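Local coordinates for methyltransferase (Pectobacterium atrosepticum SCRI1043, PDB 2P7I), which transfers methyl groups from S-adenosylmethionine to an acceptor substrate, as a class I methyltransferase of the type 12 family, at the interface of chains A and B and the interface of chains A and C. Residues are numbered along the deposited sequence; one frame, centred on the assembly and turned at random. Chains: chain A/B/C, Hypothetical protein.

Contact 1: the interface of chains A and B. Residues chain A 151, 155, 203-204, 207-208; chain B 217-219, 222, 226.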
loop_
_atom_site.group_PDB
_atom_site.type_symbol
_atom_site.label_atom_id
_atom_site.label_comp_id
_atom_site.label_asym_id
_atom_site.label_seq_id
_atom_site.Cartn_x
_atom_site.Cartn_y
_atom_site.Cartn_z
ATOM N N ILE A 151 -5.600 -10.047 8.838
ATOM C CA ILE A 151 -4.915 -11.235 9.296
ATOM C C ILE A 151 -5.967 -12.248 9.778
ATOM O O ILE A 151 -5.916 -13.407 9.436
ATOM C CB ILE A 151 -3.910 -10.914 10.411
ATOM C CG1 ILE A 151 -2.757 -10.082 9.804
ATOM C CG2 ILE A 151 -3.413 -12.212 11.070
ATOM C CD1 ILE A 151 -1.771 -9.488 10.813
HETATM N N MSE A 155 -6.677 -15.988 8.361
HETATM C CA MSE A 155 -6.760 -17.073 9.310
HETATM C C MSE A 155 -8.083 -17.857 9.184
HETATM O O MSE A 155 -8.214 -18.934 9.770
HETATM C CB MSE A 155 -6.618 -16.487 10.730
HETATM C CG MSE A 155 -5.214 -16.128 11.144
HETATM SE SE MSE A 155 -5.288 -15.159 12.870
HETATM C CE MSE A 155 -5.551 -16.627 13.950
ATOM N N ALA A 203 -1.813 -3.782 13.802
ATOM C CA ALA A 203 -1.462 -5.134 13.349
ATOM C C ALA A 203 -1.879 -6.217 14.330
ATOM O O ALA A 203 -1.818 -7.397 13.997
ATOM C CB ALA A 203 0.033 -5.217 13.019
ATOM N N LEU A 204 -2.365 -5.818 15.502
ATOM C CA LEU A 204 -2.824 -6.753 16.511
ATOM C C LEU A 204 -4.288 -6.524 16.820
ATOM O O LEU A 204 -4.786 -5.414 16.673
ATOM C CB LEU A 204 -1.989 -6.580 17.777
ATOM C CG LEU A 204 -0.477 -6.660 17.533
ATOM C CD1 LEU A 204 0.270 -5.860 18.596
ATOM C CD2 LEU A 204 -0.018 -8.124 17.487
ATOM N N PHE A 207 -8.003 -7.866 21.680
ATOM C CA PHE A 207 -7.705 -8.851 22.727
ATOM C C PHE A 207 -6.187 -9.028 22.916
ATOM O O PHE A 207 -5.717 -9.271 24.038
ATOM C CB PHE A 207 -8.436 -10.190 22.449
ATOM C CG PHE A 207 -7.716 -11.103 21.497
ATOM C CD1 PHE A 207 -8.066 -11.151 20.155
ATOM C CD2 PHE A 207 -6.689 -11.929 21.951
ATOM C CE1 PHE A 207 -7.398 -12.002 19.265
ATOM C CE2 PHE A 207 -6.011 -12.787 21.068
ATOM C CZ PHE A 207 -6.369 -12.821 19.720
ATOM N N GLN A 208 -5.423 -8.886 21.830
ATOM C CA GLN A 208 -3.964 -8.955 21.911
ATOM C C GLN A 208 -3.351 -7.672 22.476
ATOM O O GLN A 208 -2.369 -7.728 23.229
ATOM C CB GLN A 208 -3.349 -9.235 20.534
ATOM C CG GLN A 208 -3.762 -10.567 19.912
ATOM C CD GLN A 208 -3.293 -10.695 18.457
ATOM O OE1 GLN A 208 -3.388 -9.750 17.674
ATOM N NE2 GLN A 208 -2.781 -11.868 18.096
ATOM N N ILE B 217 0.114 -14.957 23.492
ATOM C CA ILE B 217 -0.713 -13.850 22.956
ATOM C C ILE B 217 -0.908 -14.047 21.448
ATOM O O ILE B 217 -1.986 -13.794 20.921
ATOM C CB ILE B 217 -0.106 -12.431 23.297
ATOM C CG1 ILE B 217 -0.024 -12.230 24.827
ATOM C CG2 ILE B 217 -0.930 -11.298 22.683
ATOM C CD1 ILE B 217 0.768 -10.973 25.279
ATOM N N LEU B 218 0.122 -14.543 20.772
ATOM C CA LEU B 218 0.059 -14.830 19.336
ATOM C C LEU B 218 0.214 -16.354 19.044
ATOM O O LEU B 218 1.127 -17.008 19.570
ATOM C CB LEU B 218 1.160 -14.046 18.606
ATOM C CG LEU B 218 1.205 -12.513 18.779
ATOM C CD1 LEU B 218 2.297 -11.900 17.912
ATOM C CD2 LEU B 218 -0.120 -11.842 18.451
ATOM N N SER B 219 -0.664 -16.898 18.190
ATOM C CA SER B 219 -0.646 -18.318 17.804
ATOM C C SER B 219 0.153 -18.542 16.523
ATOM O O SER B 219 0.524 -17.601 15.834
ATOM C CB SER B 219 -2.071 -18.772 17.535
ATOM O OG SER B 219 -2.613 -18.049 16.432
ATOM N N TYR B 222 -1.805 -17.105 13.725
ATOM C CA TYR B 222 -1.496 -15.671 13.553
ATOM C C TYR B 222 -0.269 -15.516 12.678
ATOM O O TYR B 222 -0.262 -14.705 11.747
ATOM C CB TYR B 222 -1.349 -14.884 14.898
ATOM C CG TYR B 222 -0.948 -13.391 14.718
ATOM C CD1 TYR B 222 -1.900 -12.407 14.466
ATOM C CD2 TYR B 222 0.359 -12.980 14.832
ATOM C CE1 TYR B 222 -1.540 -11.042 14.318
ATOM C CE2 TYR B 222 0.730 -11.631 14.655
ATOM C CZ TYR B 222 -0.227 -10.661 14.408
ATOM O OH TYR B 222 0.165 -9.323 14.250
ATOM N N CYS B 226 0.119 -13.730 9.027
ATOM C CA CYS B 226 1.081 -12.687 8.658
ATOM C C CYS B 226 1.849 -13.021 7.400
ATOM O O CYS B 226 2.235 -12.135 6.667
ATOM C CB CYS B 226 2.094 -12.439 9.765
ATOM S SG CYS B 226 1.358 -11.680 11.275
#
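The ring of B:Tyr222 lies among apolar side chains of chain A. A:Ile151, on helix 147-154, sets both methyls over the rim of one ring face, along the CD1-CE1 side: CG2 comes to 3.7 Å from ring carbon CD1 of B:Tyr222, and CD1 of the isoleucine reaches CE1. The same A:Ile151 CD1 also touches the thiol sulphur SG of B:Cys226 at 3.8 Å. That sulphur shares this face of the ring, also toward its rim. Methyl CD2 of B:Leu218 lies off centre over the opposite face, so the ring sits between groups of both chains on one side and its own chain on the other. A:Leu204 crosses B:Leu218 at about a right angle, and their CD2 methyls meet at 3.8 Å. The selenomethionine A:Met155 packs near the root of the tyrosine, its selenium SE 3.9 Å from CA of B:Tyr222. The extended chain of A:Gln208, on helix 206-214, runs along B:Ile217 and carries its amide to the CD2 methyl of B:Leu218, steep to the tyrosine ring (78°). B:Tyr222, on helix 220-230, has CG anti to its backbone N (chi1 177°), which points the ring into chain A. At the start of that helix, B:Ser219 OG accepts from B:Tyr222 N at 3.0 Å. At the ring tip, the phenol OH of B:Tyr222 donates to the backbone O of A:Ala203 at 2.8 Å, from 47° out of the carbonyl plane.

Contact 2: the interface of chains A and C. Residues chain A 179, 183, 195-196; chain C 228, 231-232.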
loop_
_atom_site.group_PDB
_atom_site.type_symbol
_atom_site.label_atom_id
_atom_site.label_comp_id
_atom_site.label_asym_id
_atom_site.label_seq_id
_atom_site.Cartn_x
_atom_site.Cartn_y
_atom_site.Cartn_z
ATOM N N LEU A 179 -12.794 2.655 3.320
ATOM C CA LEU A 179 -12.788 3.980 2.634
ATOM C C LEU A 179 -13.745 4.082 1.431
ATOM O O LEU A 179 -14.373 5.140 1.219
ATOM C CB LEU A 179 -11.375 4.365 2.239
ATOM C CG LEU A 179 -10.498 4.806 3.437
ATOM C CD1 LEU A 179 -9.034 4.691 3.119
ATOM C CD2 LEU A 179 -10.836 6.246 3.845
ATOM N N GLU A 183 -17.024 6.612 1.960
ATOM C CA GLU A 183 -17.123 7.780 1.090
ATOM C C GLU A 183 -18.355 7.666 0.173
ATOM O O GLU A 183 -18.994 8.644 -0.111
ATOM C CB GLU A 183 -15.857 8.020 0.262
ATOM C CG GLU A 183 -16.034 9.181 -0.678
ATOM C CD GLU A 183 -14.720 9.764 -1.177
ATOM O OE1 GLU A 183 -13.656 9.220 -0.866
ATOM O OE2 GLU A 183 -14.750 10.741 -1.947
ATOM N N TYR A 195 -11.254 15.414 3.080
ATOM C CA TYR A 195 -10.013 14.686 3.397
ATOM C C TYR A 195 -10.328 13.261 3.815
ATOM O O TYR A 195 -11.349 13.000 4.446
ATOM C CB TYR A 195 -9.220 15.347 4.513
ATOM C CG TYR A 195 -7.930 15.927 4.030
ATOM C CD1 TYR A 195 -6.757 15.167 4.002
ATOM C CD2 TYR A 195 -7.894 17.197 3.526
ATOM C CE1 TYR A 195 -5.566 15.713 3.506
ATOM C CE2 TYR A 195 -6.722 17.753 3.039
ATOM C CZ TYR A 195 -5.571 17.010 3.033
ATOM O OH TYR A 195 -4.429 17.598 2.527
ATOM N N ARG A 196 -9.468 12.346 3.386
ATOM C CA ARG A 196 -9.568 10.928 3.739
ATOM C C ARG A 196 -8.281 10.553 4.451
ATOM O O ARG A 196 -7.189 10.924 4.015
ATOM C CB ARG A 196 -9.668 10.069 2.500
ATOM C CG ARG A 196 -10.750 10.541 1.540
ATOM C CD ARG A 196 -10.286 10.578 0.110
ATOM N NE ARG A 196 -11.408 11.088 -0.678
ATOM C CZ ARG A 196 -11.653 12.369 -0.902
ATOM N NH1 ARG A 196 -10.789 13.312 -0.562
ATOM N NH2 ARG A 196 -12.730 12.709 -1.564
ATOM N N GLN C 228 -8.306 12.417 -5.033
ATOM C CA GLN C 228 -9.063 11.777 -3.981
ATOM C C GLN C 228 -8.395 10.462 -3.565
ATOM O O GLN C 228 -8.219 10.199 -2.383
ATOM C CB GLN C 228 -10.478 11.485 -4.432
ATOM C CG GLN C 228 -11.355 12.695 -4.632
ATOM C CD GLN C 228 -12.670 12.267 -5.315
ATOM O OE1 GLN C 228 -13.604 11.818 -4.663
ATOM N NE2 GLN C 228 -12.679 12.295 -6.603
ATOM N N GLN C 231 -4.928 10.650 -1.509
ATOM C CA GLN C 231 -4.989 10.771 -0.050
ATOM C C GLN C 231 -4.979 9.428 0.664
ATOM O O GLN C 231 -4.517 9.348 1.806
ATOM C CB GLN C 231 -6.209 11.576 0.382
ATOM C CG GLN C 231 -6.100 13.025 -0.059
ATOM C CD GLN C 231 -7.283 13.868 0.350
ATOM O OE1 GLN C 231 -8.298 13.341 0.779
ATOM N NE2 GLN C 231 -7.171 15.192 0.144
ATOM N N GLN C 232 -5.484 8.380 0.013
ATOM C CA GLN C 232 -5.516 7.060 0.616
ATOM C C GLN C 232 -4.180 6.302 0.447
ATOM O O GLN C 232 -3.985 5.292 1.111
ATOM C CB GLN C 232 -6.685 6.249 0.005
ATOM C CG GLN C 232 -8.012 6.982 0.174
ATOM C CD GLN C 232 -9.260 6.222 -0.264
ATOM O OE1 GLN C 232 -9.230 5.057 -0.739
ATOM N NE2 GLN C 232 -10.388 6.866 -0.057
HETATM O O HOH W 1 -4.201 11.514 3.539
#
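The side-chain carbonyl oxygen OE1 of C:Gln231 is gripped by two donors of A:Arg196. The backbone N of A:Arg196 reaches this OE1 at 3.0 Å, and the guanidinium NH1 reaches it at 2.8 Å. They approach from opposite faces of the amide plane, both well out of it. The oxygen lies in the guanidinium plane, although the two flat groups are turned 50° apart. The arginine chain bends at its second torsion (chi2 134°), which helps bring NH1 to the same oxygen as the backbone N. The amide of C:Gln231 also stacks on A:Tyr195, with planes 16° apart. Its NE2 lies 3.6 Å above the ring plane of A:Tyr195, over the centre. Ring and arginine together should hold the amide in one rotation.

A:Glu183, on helix 179-188, positions the guanidinium from within chain A. A:Arg196 grips its carboxylate side-on with two nitrogens: NE of A:Arg196 donates to OE1 of A:Glu183 at 2.9 Å, and NH2 forms a salt bridge with OE2 at 2.8 Å. C:Gln228 covers one guanidinium face, its CG set toward the rim. The carboxylate OE2 of A:Glu183 is 3.1 Å from OE1 of C:Gln228; as modelled, two acceptors meet, so this pair is doubtful. C:Gln232 meets A:Leu179 tip to tip, with CD 3.7 Å from methyl CD1 of the leucine. A water joins the backbone O atoms of A:Arg196 and C:Gln231. The patch and its symmetry twin join chains A and C in the deposited tetramer, a pairing that may or may not persist in solution.

The centres of the C-alpha atoms of contact 1 and contact 2 lie about 27 Å apart, so chain A meets two partners at separate places. Helix 220-230 takes part in both, through Tyr222 and Cys226 in chain B, and through Gln228 and the loop residues just after the helix in chain C. Strand 192-201 of chain A carries contact 2, and the loop after it, with A:Ala203 and A:Leu204, reaches contact 1. Each interface is two-fold symmetric. Contact 1 is largely apolar and contact 2 mainly polar; together they could build the deposited assembly of four copies, although this need not be the biological form.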